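Side-chain contact in salicylic acid-binding protein 2 (Nicotiana tabacum, PDB 1XKL), which hydrolyses methyl salicylate to salicylic acid and methanol, a step in the signalling that activates systemic acquired resistance in the plant: residues V75-H80 against M85-A90. Residues are numbered along the deposited sequence; the frame is centred on the assembly and turned at random.
Sequences VILVGH and MNLGLA
L87 reaches from its helix toward the strand and sets both methyls against the bare backbone of G79, with CD2 lying 3.5 Å from the G79 N and CD1 3.6 Å from the G79 CA. The two methyls lie together against one side of the main chain, and G79, having no side chain, lets them pack directly on it. L87 CG, with CD2 beside it, meets L77 CB at 3.8 Å; the two leucines pass alongside one another, pointing in opposite directions. With chi1 at -76°, L77 holds CG anti to its carbonyl carbon, and its CD1 runs alongside L87 CG and meets A90 CB at 3.8 Å. A small residue nearly one helical turn after L87 thereby receives the end of the strand's leucine.

Strand 75-80 and helix 83-93 open a beta-alpha-beta unit that continues into strand 98-104, and the two segments run nearly antiparallel, at 151°, with axes 8.1 Å apart at their closest. V8 and I98, from the strands on either side, also touch L77, while V10 packs on L87. On the other face of the strand V78 points away from the helix, as does H80, and H80 NE2 is hydrogen-bonded to the carbonyl oxygen of H238, a member of the charge relay.

G79 begins the GxSxG nucleophile elbow of the alpha/beta hydrolase fold, just before the catalytic S81. Because the interface is buried and wholly apolar in its side chains, strand and helix are matched here by shape, through close van der Waals fit at a glycine, rather than by directional polar bonds.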
loop_
_atom_site.group_PDB
_atom_site.type_symbol
_atom_site.label_atom_id
_atom_site.label_comp_id
_atom_site.label_asym_id
_atom_site.label_seq_id
_atom_site.Cartn_x
_atom_site.Cartn_y
_atom_site.Cartn_z
ATOM N N VAL A 75 29.953 -36.391 8.374
ATOM C CA VAL A 75 29.938 -34.961 8.641
ATOM C C VAL A 75 29.834 -34.651 10.126
ATOM O O VAL A 75 29.649 -35.539 10.954
ATOM C CB VAL A 75 28.749 -34.262 7.939
ATOM C CG1 VAL A 75 28.705 -34.638 6.474
ATOM C CG2 VAL A 75 27.446 -34.626 8.635
ATOM N N ILE A 76 29.963 -33.370 10.446
ATOM C CA ILE A 76 29.851 -32.887 11.808
ATOM C C ILE A 76 28.677 -31.922 11.779
ATOM O O ILE A 76 28.728 -30.884 11.104
ATOM C CB ILE A 76 31.122 -32.129 12.245
ATOM C CG1 ILE A 76 32.326 -33.070 12.191
ATOM C CG2 ILE A 76 30.947 -31.570 13.650
ATOM C CD1 ILE A 76 33.659 -32.368 12.265
ATOM N N LEU A 77 27.613 -32.276 12.494
ATOM C CA LEU A 77 26.413 -31.445 12.545
ATOM C C LEU A 77 26.507 -30.410 13.649
ATOM O O LEU A 77 26.882 -30.720 14.785
ATOM C CB LEU A 77 25.166 -32.312 12.768
ATOM C CG LEU A 77 24.644 -33.115 11.577
ATOM C CD1 LEU A 77 23.488 -34.001 12.003
ATOM C CD2 LEU A 77 24.179 -32.137 10.500
ATOM N N VAL A 78 26.182 -29.171 13.313
ATOM C CA VAL A 78 26.203 -28.106 14.296
ATOM C C VAL A 78 24.838 -27.429 14.232
ATOM O O VAL A 78 24.478 -26.817 13.226
ATOM C CB VAL A 78 27.340 -27.100 14.011
ATOM C CG1 VAL A 78 27.381 -26.023 15.097
ATOM C CG2 VAL A 78 28.676 -27.849 13.974
ATOM N N GLY A 79 24.074 -27.589 15.308
ATOM C CA GLY A 79 22.749 -27.017 15.377
ATOM C C GLY A 79 22.662 -25.893 16.380
ATOM O O GLY A 79 23.078 -26.023 17.531
ATOM N N HIS A 80 22.107 -24.778 15.943
ATOM C CA HIS A 80 21.961 -23.617 16.799
ATOM C C HIS A 80 20.495 -23.374 17.146
ATOM O O HIS A 80 19.621 -23.485 16.282
ATOM C CB HIS A 80 22.544 -22.395 16.085
ATOM C CG HIS A 80 22.263 -21.096 16.777
ATOM N ND1 HIS A 80 21.429 -20.138 16.250
ATOM C CD2 HIS A 80 22.701 -20.606 17.962
ATOM C CE1 HIS A 80 21.361 -19.108 17.081
ATOM N NE2 HIS A 80 22.124 -19.368 18.126
HETATM N N MSE A 85 16.775 -29.290 17.187
HETATM C CA MSE A 85 15.658 -30.203 16.948
HETATM C C MSE A 85 15.794 -30.771 15.535
HETATM O O MSE A 85 15.496 -31.945 15.306
HETATM C CB MSE A 85 14.313 -29.484 17.100
HETATM C CG MSE A 85 14.022 -28.929 18.493
HETATM SE SE MSE A 85 13.987 -30.295 19.889
HETATM C CE MSE A 85 12.525 -31.374 19.206
ATOM N N ASN A 86 16.249 -29.942 14.593
ATOM C CA ASN A 86 16.436 -30.384 13.208
ATOM C C ASN A 86 17.526 -31.442 13.173
ATOM O O ASN A 86 17.444 -32.422 12.433
ATOM C CB ASN A 86 16.857 -29.210 12.308
ATOM C CG ASN A 86 15.833 -28.104 12.277
ATOM O OD1 ASN A 86 16.033 -27.034 12.851
ATOM N ND2 ASN A 86 14.718 -28.363 11.621
ATOM N N LEU A 87 18.560 -31.227 13.974
ATOM C CA LEU A 87 19.665 -32.169 14.052
ATOM C C LEU A 87 19.174 -33.558 14.439
ATOM O O LEU A 87 19.669 -34.562 13.935
ATOM C CB LEU A 87 20.676 -31.702 15.093
ATOM C CG LEU A 87 22.023 -31.216 14.569
ATOM C CD1 LEU A 87 21.831 -30.019 13.657
ATOM C CD2 LEU A 87 22.903 -30.875 15.754
ATOM N N GLY A 88 18.197 -33.603 15.338
ATOM C CA GLY A 88 17.667 -34.873 15.800
ATOM C C GLY A 88 17.130 -35.773 14.711
ATOM O O GLY A 88 17.312 -36.989 14.761
ATOM N N LEU A 89 16.454 -35.186 13.727
ATOM C CA LEU A 89 15.907 -35.984 12.638
ATOM C C LEU A 89 17.033 -36.551 11.789
ATOM O O LEU A 89 16.943 -37.676 11.302
ATOM C CB LEU A 89 14.968 -35.153 11.762
ATOM C CG LEU A 89 13.526 -34.931 12.235
ATOM C CD1 LEU A 89 13.514 -34.047 13.473
ATOM C CD2 LEU A 89 12.727 -34.285 11.115
ATOM N N ALA A 90 18.100 -35.777 11.611
ATOM C CA ALA A 90 19.228 -36.242 10.808
ATOM C C ALA A 90 19.950 -37.380 11.519
ATOM O O ALA A 90 20.347 -38.364 10.890
ATOM C CB ALA A 90 20.192 -35.088 10.532
#